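PDB 6V72: beta-lactamase II from Erythrobacter litoralis, which probably hydrolyses beta-lactam antibiotics to substituted beta-amino acids, as a zinc-dependent class B metallo-beta-lactamase. Local coordinates for residues G143-E148 / L156-P161; W116-S121 / D168-G173. One frame throughout, in Å; residues are numbered along the deposited sequence. Where two conformers were deposited one is given.

Contact 1: residues G143-E148 / L156-P161; sequences GWATGE and LRLYYP. With CA (calcium ion), chain D.
Trp144 and Tyr159 form an edge-to-face aromatic pair where the two sheets of the metallo-beta-lactamase alpha-beta/beta-alpha sandwich meet at their margins: the short, weakly bonded strand 145-146 borders one sheet, strand 157-159 the other. Atom CD1 of Tyr159 sits over the centre of the indole face, 3.6 Å from Trp144 CE2. The planes are inclined at 52°, so the stack is tilted, not a perfect T. Tyr159 CB covers the same six-membered ring as a CH-pi donor, 4.3 Å from its centroid. Torsions explain the overlap. Trp144 CB departs from the other strand, but with CG anti to the carbonyl carbon (chi1 -69°) the indole folds back over it; Tyr159 has CG anti to its backbone N, which brings the CD1 edge of the phenol up to the indole face. Trp144 CZ3 also meets Arg157 CB, whose guanidinium plane stands nearly perpendicular to the indole.

The backbones beneath make a single antiparallel bridge with Trp144 and Tyr159 as the non-hydrogen-bonded pair. Tyr160 N donates to a lone pair of Gly143 O, 2.7 Å away and nearly straight at 169°. Ala145 N reaches Leu158 O at 3.0 Å, approaching from above the carbonyl plane. Beside this second bond, Ala145 CB packs on Leu158 CB at 3.6 Å, and Ile137 touches both side chains. Phe216 and Ala215 pack against the indole too. Past the bridge, the chain turns into helix 147-153, where Glu148 binds a calcium ion with both carboxylate oxygens, OE2 lying 2.7 Å from the metal, and Gln151 OE1 is a further ligand.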
ATOM      1  N   GLY A 143      24.335   8.883 -11.320  1.00 15.33           N
ATOM      2  CA  GLY A 143      22.941   9.239 -11.227  1.00 13.60           C
ATOM      3  C   GLY A 143      22.613  10.658 -11.638  1.00 11.19           C
ATOM      4  O   GLY A 143      21.433  11.022 -11.619  1.00 12.37           O
ATOM      5  N   TRP A 144      23.608  11.462 -12.030  1.00 13.02           N
ATOM      6  CA  TRP A 144      23.364  12.863 -12.357  1.00 12.12           C
ATOM      7  C   TRP A 144      23.104  13.045 -13.843  1.00 12.61           C
ATOM      8  O   TRP A 144      23.777  12.450 -14.681  1.00 13.82           O
ATOM      9  CB  TRP A 144      24.548  13.731 -11.938  1.00 13.74           C
ATOM     10  CG  TRP A 144      24.674  13.812 -10.462  1.00 13.00           C
ATOM     11  CD1 TRP A 144      25.593  13.163  -9.676  1.00 15.28           C
ATOM     12  CD2 TRP A 144      23.839  14.565  -9.578  1.00 14.67           C
ATOM     13  NE1 TRP A 144      25.379  13.484  -8.353  1.00 15.37           N
ATOM     14  CE2 TRP A 144      24.307  14.338  -8.267  1.00 15.63           C
ATOM     15  CE3 TRP A 144      22.717  15.390  -9.764  1.00 14.20           C
ATOM     16  CZ2 TRP A 144      23.714  14.926  -7.149  1.00 15.19           C
ATOM     17  CZ3 TRP A 144      22.129  15.989  -8.641  1.00 15.40           C
ATOM     18  CH2 TRP A 144      22.634  15.746  -7.350  1.00 15.88           C
ATOM     19  N   ALA A 145      22.131  13.889 -14.166  1.00 13.34           N
ATOM     20  CA  ALA A 145      21.872  14.185 -15.564  1.00 11.45           C
ATOM     21  C   ALA A 145      23.033  14.959 -16.173  1.00 10.43           C
ATOM     22  O   ALA A 145      23.752  15.712 -15.502  1.00 15.41           O
ATOM     23  CB  ALA A 145      20.575  14.988 -15.718  1.00 13.30           C
ATOM     24  N   THR A 146      23.207  14.772 -17.475  1.00 11.42           N
ATOM     25  CA  THR A 146      24.221  15.502 -18.224  1.00 13.35           C
ATOM     26  C   THR A 146      23.606  15.901 -19.553  1.00 12.72           C
ATOM     27  O   THR A 146      22.416  15.683 -19.796  1.00 13.83           O
ATOM     28  CB  THR A 146      25.473  14.648 -18.451  1.00 18.50           C
ATOM     29  OG1 THR A 146      26.483  15.424 -19.167  1.00 22.50           O
ATOM     30  CG2 THR A 146      25.086  13.363 -19.223  1.00 16.23           C
ATOM     31  N   GLY A 147      24.407  16.521 -20.402  1.00 13.68           N
ATOM     32  CA  GLY A 147      23.931  16.778 -21.738  1.00 12.43           C
ATOM     33  C   GLY A 147      22.735  17.709 -21.803  1.00 10.89           C
ATOM     34  O   GLY A 147      22.564  18.632 -20.984  1.00 12.63           O
ATOM     35  N   GLU A 148      21.891  17.458 -22.822  1.00 11.30           N
ATOM     36  CA  GLU A 148      20.783  18.355 -23.124  1.00 12.49           C
ATOM     37  C   GLU A 148      19.780  18.452 -21.975  1.00 11.34           C
ATOM     38  O   GLU A 148      19.217  19.527 -21.734  1.00 14.02           O
ATOM     39  CB  GLU A 148      20.082  17.905 -24.403  1.00 15.17           C
ATOM     40  CG  GLU A 148      20.780  18.336 -25.667  1.00 21.53           C
ATOM     41  CD  GLU A 148      20.832  19.850 -25.833  1.00 23.94           C
ATOM     42  OE1 GLU A 148      19.947  20.555 -25.288  1.00 26.00           O
ATOM     43  OE2 GLU A 148      21.756  20.333 -26.514  1.00 23.58           O
ATOM     44  N   LEU A 156      17.059  23.241 -12.268  1.00 14.19           N
ATOM     45  CA  LEU A 156      16.818  21.937 -11.667  1.00 13.66           C
ATOM     46  C   LEU A 156      18.014  21.032 -11.901  1.00 14.16           C
ATOM     47  O   LEU A 156      18.580  20.991 -13.003  1.00 17.62           O
ATOM     48  CB  LEU A 156      15.568  21.286 -12.255  1.00 16.42           C
ATOM     49  CG  LEU A 156      14.266  21.990 -11.874  1.00 17.75           C
ATOM     50  CD1 LEU A 156      13.187  21.572 -12.846  1.00 23.75           C
ATOM     51  CD2 LEU A 156      13.841  21.702 -10.428  1.00 18.78           C
ATOM     52  N   ARG A 157      18.399  20.300 -10.867  1.00 12.72           N
ATOM     53  CA  ARG A 157      19.404  19.256 -11.000  1.00 12.83           C
ATOM     54  C   ARG A 157      18.685  17.921 -10.930  1.00 12.74           C
ATOM     55  O   ARG A 157      18.003  17.627  -9.942  1.00 14.42           O
ATOM     56  CB  ARG A 157      20.469  19.386  -9.919  1.00 15.45           C
ATOM     57  CG  ARG A 157      21.224  20.713 -10.006  1.00 16.31           C
ATOM     58  CD  ARG A 157      21.998  20.861 -11.302  1.00 20.70           C
ATOM     59  NE  ARG A 157      22.974  21.947 -11.195  1.00 20.73           N
ATOM     60  CZ  ARG A 157      22.930  23.083 -11.891  1.00 20.12           C
ATOM     61  NH1 ARG A 157      23.854  24.004 -11.686  1.00 20.01           N
ATOM     62  NH2 ARG A 157      21.988  23.296 -12.801  1.00 19.39           N
ATOM     63  N   LEU A 158      18.802  17.137 -11.991  1.00 13.06           N
ATOM     64  CA  LEU A 158      18.089  15.865 -12.105  1.00 12.89           C
ATOM     65  C   LEU A 158      18.957  14.713 -11.612  1.00 11.78           C
ATOM     66  O   LEU A 158      20.113  14.590 -12.027  1.00 11.76           O
ATOM     67  CB  LEU A 158      17.721  15.602 -13.560  1.00 14.98           C
ATOM     68  CG  LEU A 158      16.504  16.284 -14.152  1.00 20.64           C
ATOM     69  CD1 LEU A 158      16.374  17.717 -13.764  1.00 21.75           C
ATOM     70  CD2 LEU A 158      16.635  16.128 -15.656  1.00 24.77           C
ATOM     71  N   TYR A 159      18.384  13.853 -10.768  1.00 11.32           N
ATOM     72  CA  TYR A 159      19.131  12.781 -10.121  1.00  9.68           C
ATOM     73  C   TYR A 159      18.331  11.484 -10.164  1.00 11.56           C
ATOM     74  O   TYR A 159      17.181  11.441  -9.705  1.00 12.19           O
ATOM     75  CB  TYR A 159      19.448  13.150  -8.660  1.00 11.61           C
ATOM     76  CG  TYR A 159      20.282  12.090  -7.981  1.00 11.72           C
ATOM     77  CD1 TYR A 159      21.616  11.908  -8.316  1.00 12.82           C
ATOM     78  CD2 TYR A 159      19.729  11.258  -7.008  1.00 14.82           C
ATOM     79  CE1 TYR A 159      22.375  10.930  -7.701  1.00 13.76           C
ATOM     80  CE2 TYR A 159      20.467  10.287  -6.395  1.00 14.88           C
ATOM     81  CZ  TYR A 159      21.790  10.118  -6.733  1.00 14.02           C
ATOM     82  OH  TYR A 159      22.539   9.131  -6.094  1.00 16.70           O
ATOM     83  N   TYR A 160      18.952  10.427 -10.686  1.00 10.95           N
ATOM     84  CA  TYR A 160      18.341   9.101 -10.683  1.00  9.88           C
ATOM     85  C   TYR A 160      18.911   8.340  -9.502  1.00 11.70           C
ATOM     86  O   TYR A 160      20.112   8.021  -9.512  1.00 12.52           O
ATOM     87  CB  TYR A 160      18.639   8.352 -11.987  1.00 11.34           C
ATOM     88  CG  TYR A 160      18.178   6.913 -11.941  1.00 12.01           C
ATOM     89  CD1 TYR A 160      16.867   6.590 -11.584  1.00 11.95           C
ATOM     90  CD2 TYR A 160      19.053   5.878 -12.229  1.00 14.05           C
ATOM     91  CE1 TYR A 160      16.446   5.285 -11.536  1.00 13.84           C
ATOM     92  CE2 TYR A 160      18.631   4.559 -12.172  1.00 16.08           C
ATOM     93  CZ  TYR A 160      17.324   4.272 -11.822  1.00 14.14           C
ATOM     94  OH  TYR A 160      16.887   2.955 -11.759  1.00 18.06           O
ATOM     95  N   PRO A 161      18.116   8.039  -8.463  1.00 10.81           N
ATOM     96  CA  PRO A 161      18.667   7.411  -7.254  1.00 12.90           C
ATOM     97  C   PRO A 161      18.723   5.899  -7.310  1.00 12.14           C
ATOM     98  O   PRO A 161      19.305   5.293  -6.402  1.00 13.46           O
ATOM     99  CB  PRO A 161      17.681   7.858  -6.169  1.00 14.01           C
ATOM    100  CG  PRO A 161      16.326   7.854  -6.901  1.00 11.85           C
ATOM    101  CD  PRO A 161      16.698   8.429  -8.293  1.00 11.81           C
TER
HETATM  102 CA    CA D 303      20.575  22.769 -26.123  0.78 20.83          CA
HETATM  103  O   HOH W   1      18.756  23.161 -24.485  1.00 32.50           O

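Contact 2: residues W116-S121 / D168-G173; sequences WAHPLS and DNITVG
His118 O is held by two donors from one residue. Ser121 OG reaches it at 2.8 Å, in the carbonyl plane and on a lone pair, while Ser121 N, 3.2 Å from the same His118 O, closes the type I turn from His118 to Ser121. The imidazole is fixed as well: Leu120 N donates to His118 ND1 over 3.0 Å at 171° and lies in the ring plane. Since ND1 is an acceptor here, a neutral ring would carry its proton on NE2.

Held this way, with CG anti to the backbone N, the His118 ring is covered on both faces. Asp168 CB lies over one, 3.9 Å from the ring centroid, in a CH-pi contact; Pro119 CD presses on the opposite one. At the ring edge Ile170 CG2 approaches CD2 to 3.9 Å, close to the ring plane. Tyr160 adds an edge-to-face ring contact, and Phe139 a more shallowly inclined one.

In the metallo-beta-lactamase sandwich this joins the loop after strand 114-117, in one sheet, to the loop that enters strand 171-174 in the other. Ser121 lies about 7 Å from the zinc ligand His96, side chain to side chain, although no zinc is bound to this chain in the model.

The Asp168 carboxylate, CG anti to the carbonyl carbon (chi1 -54°), is turned only 20° from the plane of the imidazole. Its OD1 comes within 3.7 Å of His118 CE1 without a hydrogen bond. OD2 sits 3.1 Å from Leu120 O, a pair of acceptors with no bond between them; both carboxylate oxygens are hydrogen-bonded just beyond the ends of the segments.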
ATOM      1  N   TRP A 116      10.727  15.556 -20.994  1.00 11.32           N
ATOM      2  CA  TRP A 116      11.906  14.778 -20.638  1.00 10.18           C
ATOM      3  C   TRP A 116      11.538  13.699 -19.637  1.00 11.76           C
ATOM      4  O   TRP A 116      10.743  13.944 -18.727  1.00 12.08           O
ATOM      5  CB  TRP A 116      12.983  15.701 -20.012  1.00 10.94           C
ATOM      6  CG  TRP A 116      13.586  16.617 -21.014  1.00 11.19           C
ATOM      7  CD1 TRP A 116      13.116  17.838 -21.401  1.00 14.87           C
ATOM      8  CD2 TRP A 116      14.745  16.357 -21.804  1.00 12.53           C
ATOM      9  NE1 TRP A 116      13.932  18.367 -22.374  1.00 15.36           N
ATOM     10  CE2 TRP A 116      14.938  17.475 -22.644  1.00 14.20           C
ATOM     11  CE3 TRP A 116      15.643  15.285 -21.882  1.00 12.94           C
ATOM     12  CZ2 TRP A 116      15.993  17.557 -23.543  1.00 16.05           C
ATOM     13  CZ3 TRP A 116      16.686  15.369 -22.777  1.00 13.03           C
ATOM     14  CH2 TRP A 116      16.855  16.496 -23.599  1.00 15.65           C
ATOM     15  N   ALA A 117      12.141  12.516 -19.784  1.00 10.01           N
ATOM     16  CA  ALA A 117      11.926  11.430 -18.839  1.00 10.18           C
ATOM     17  C   ALA A 117      13.150  10.532 -18.809  1.00  9.82           C
ATOM     18  O   ALA A 117      13.972  10.547 -19.731  1.00 10.79           O
ATOM     19  CB  ALA A 117      10.696  10.582 -19.182  1.00 12.45           C
ATOM     20  N   HIS A 118      13.250   9.739 -17.730  1.00 10.90           N
ATOM     21  CA  HIS A 118      14.212   8.647 -17.698  1.00  9.82           C
ATOM     22  C   HIS A 118      14.054   7.790 -18.957  1.00 10.51           C
ATOM     23  O   HIS A 118      12.921   7.513 -19.371  1.00 11.83           O
ATOM     24  CB  HIS A 118      13.982   7.804 -16.439  1.00 10.68           C
ATOM     25  CG  HIS A 118      15.058   6.793 -16.192  1.00 12.41           C
ATOM     26  ND1 HIS A 118      15.216   5.663 -16.970  1.00 14.65           N
ATOM     27  CD2 HIS A 118      16.047   6.756 -15.261  1.00 14.57           C
ATOM     28  CE1 HIS A 118      16.259   4.979 -16.530  1.00 16.44           C
ATOM     29  NE2 HIS A 118      16.774   5.615 -15.492  1.00 16.93           N
ATOM     30  N   PRO A 119      15.154   7.328 -19.579  1.00 12.87           N
ATOM     31  CA  PRO A 119      15.023   6.611 -20.865  1.00 16.23           C
ATOM     32  C   PRO A 119      14.222   5.333 -20.787  1.00 18.07           C
ATOM     33  O   PRO A 119      13.683   4.894 -21.816  1.00 22.77           O
ATOM     34  CB  PRO A 119      16.476   6.309 -21.269  1.00 17.80           C
ATOM     35  CG  PRO A 119      17.299   6.608 -20.083  1.00 17.95           C
ATOM     36  CD  PRO A 119      16.557   7.593 -19.238  1.00 13.02           C
ATOM     37  N   LEU A 120      14.163   4.681 -19.625  1.00 17.43           N
ATOM     38  CA  LEU A 120      13.486   3.397 -19.577  1.00 21.30           C
ATOM     39  C   LEU A 120      12.087   3.519 -19.004  1.00 22.69           C
ATOM     40  O   LEU A 120      11.369   2.517 -18.929  1.00 26.05           O
ATOM     41  CB  LEU A 120      14.326   2.369 -18.798  1.00 26.22           C
ATOM     42  CG  LEU A 120      15.714   2.077 -19.380  1.00 27.97           C
ATOM     43  CD1 LEU A 120      16.446   0.965 -18.596  1.00 26.88           C
ATOM     44  CD2 LEU A 120      15.629   1.748 -20.896  1.00 27.97           C
ATOM     45  N   SER A 121      11.660   4.720 -18.632  0.56 22.44           N
ATOM     46  CA  SER A 121      10.310   4.882 -18.126  0.56 28.18           C
ATOM     47  C   SER A 121       9.312   4.605 -19.242  0.56 30.10           C
ATOM     48  O   SER A 121       9.524   5.000 -20.391  0.56 29.94           O
ATOM     49  CB  SER A 121      10.112   6.287 -17.564  0.56 31.36           C
ATOM     50  OG  SER A 121      10.291   7.255 -18.576  0.56 32.37           O
ATOM     51  N   ASP A 168      12.340   3.198 -12.493  1.00 15.50           N
ATOM     52  CA  ASP A 168      12.984   4.307 -13.176  1.00 17.48           C
ATOM     53  C   ASP A 168      12.598   5.663 -12.583  1.00 14.87           C
ATOM     54  O   ASP A 168      12.794   6.696 -13.236  1.00 17.67           O
ATOM     55  CB  ASP A 168      12.659   4.237 -14.667  1.00 20.03           C
ATOM     56  CG  ASP A 168      13.015   2.859 -15.291  1.00 24.06           C
ATOM     57  OD1 ASP A 168      14.157   2.356 -15.095  1.00 25.42           O
ATOM     58  OD2 ASP A 168      12.140   2.268 -15.965  1.00 28.55           O
ATOM     59  N   ASN A 169      12.087   5.699 -11.349  1.00 12.63           N
ATOM     60  CA  ASN A 169      11.741   6.987 -10.748  1.00 12.02           C
ATOM     61  C   ASN A 169      12.958   7.898 -10.627  1.00 12.64           C
ATOM     62  O   ASN A 169      14.067   7.442 -10.341  1.00 12.92           O
ATOM     63  CB  ASN A 169      11.056   6.789  -9.374  1.00 12.41           C
ATOM     64  CG  ASN A 169      11.800   5.867  -8.398  1.00 24.44           C
ATOM     65  OD1 ASN A 169      13.022   5.678  -8.466  1.00 31.77           O
ATOM     66  ND2 ASN A 169      11.055   5.341  -7.455  1.00 27.15           N
ATOM     67  N   ILE A 170      12.755   9.200 -10.879  1.00 10.89           N
ATOM     68  CA  ILE A 170      13.830  10.176 -10.726  1.00 10.04           C
ATOM     69  C   ILE A 170      13.405  11.283  -9.764  1.00 11.09           C
ATOM     70  O   ILE A 170      12.253  11.381  -9.349  1.00 13.37           O
ATOM     71  CB  ILE A 170      14.298  10.763 -12.074  1.00 10.00           C
ATOM     72  CG1 ILE A 170      13.167  11.560 -12.740  1.00 10.73           C
ATOM     73  CG2 ILE A 170      14.818   9.640 -13.001  1.00 12.77           C
ATOM     74  CD1 ILE A 170      13.633  12.318 -14.019  1.00 13.47           C
ATOM     75  N   THR A 171      14.380  12.110  -9.388  1.00 10.28           N
ATOM     76  CA  THR A 171      14.181  13.195  -8.433  1.00 11.35           C
ATOM     77  C   THR A 171      14.825  14.459  -8.985  1.00 11.98           C
ATOM     78  O   THR A 171      15.658  14.408  -9.898  1.00 13.12           O
ATOM     79  CB  THR A 171      14.788  12.855  -7.067  1.00 13.35           C
ATOM     80  OG1 THR A 171      16.210  12.713  -7.204  1.00 13.64           O
ATOM     81  CG2 THR A 171      14.195  11.552  -6.515  1.00 15.62           C
ATOM     82  N   VAL A 172      14.426  15.617  -8.444  1.00 13.74           N
ATOM     83  CA  VAL A 172      15.026  16.880  -8.863  1.00 13.16           C
ATOM     84  C   VAL A 172      15.312  17.735  -7.639  1.00 13.67           C
ATOM     85  O   VAL A 172      14.651  17.624  -6.604  1.00 14.77           O
ATOM     86  CB  VAL A 172      14.145  17.640  -9.884  1.00 15.69           C
ATOM     87  CG1 VAL A 172      13.834  16.756 -11.092  1.00 18.22           C
ATOM     88  CG2 VAL A 172      12.861  18.093  -9.213  1.00 15.22           C
ATOM     89  N   GLY A 173      16.312  18.599  -7.755  1.00 13.01           N
ATOM     90  CA  GLY A 173      16.660  19.468  -6.657  1.00 14.08           C
ATOM     91  C   GLY A 173      17.008  20.854  -7.157  1.00 13.01           C
ATOM     92  O   GLY A 173      17.372  21.055  -8.321  1.00 14.56           O
TER

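Contacts 1 and 2 have centres 8 Å apart and share a sheet. Strands 157-159 and 171-174 follow each other in the chain and pair antiparallel, with probable hydrogen bonds from Arg157 N to Gly173 O (2.8 Å) and from Thr171 N to Tyr159 O (2.9 Å). Side chains bridge the contacts too: Tyr160 CD1 packs 3.2 Å from Asn169 O, and Pro161 CD lies 3.5 Å from the same Asn169 O. Contact 2 lies nearer the zinc ligand His96, whose side chain is about 10 Å from that of Tyr160 in contact 1; no zinc is bound to this chain in the model. Contact 1 instead continues into the calcium site at Glu148, whose helix packs on Trp116.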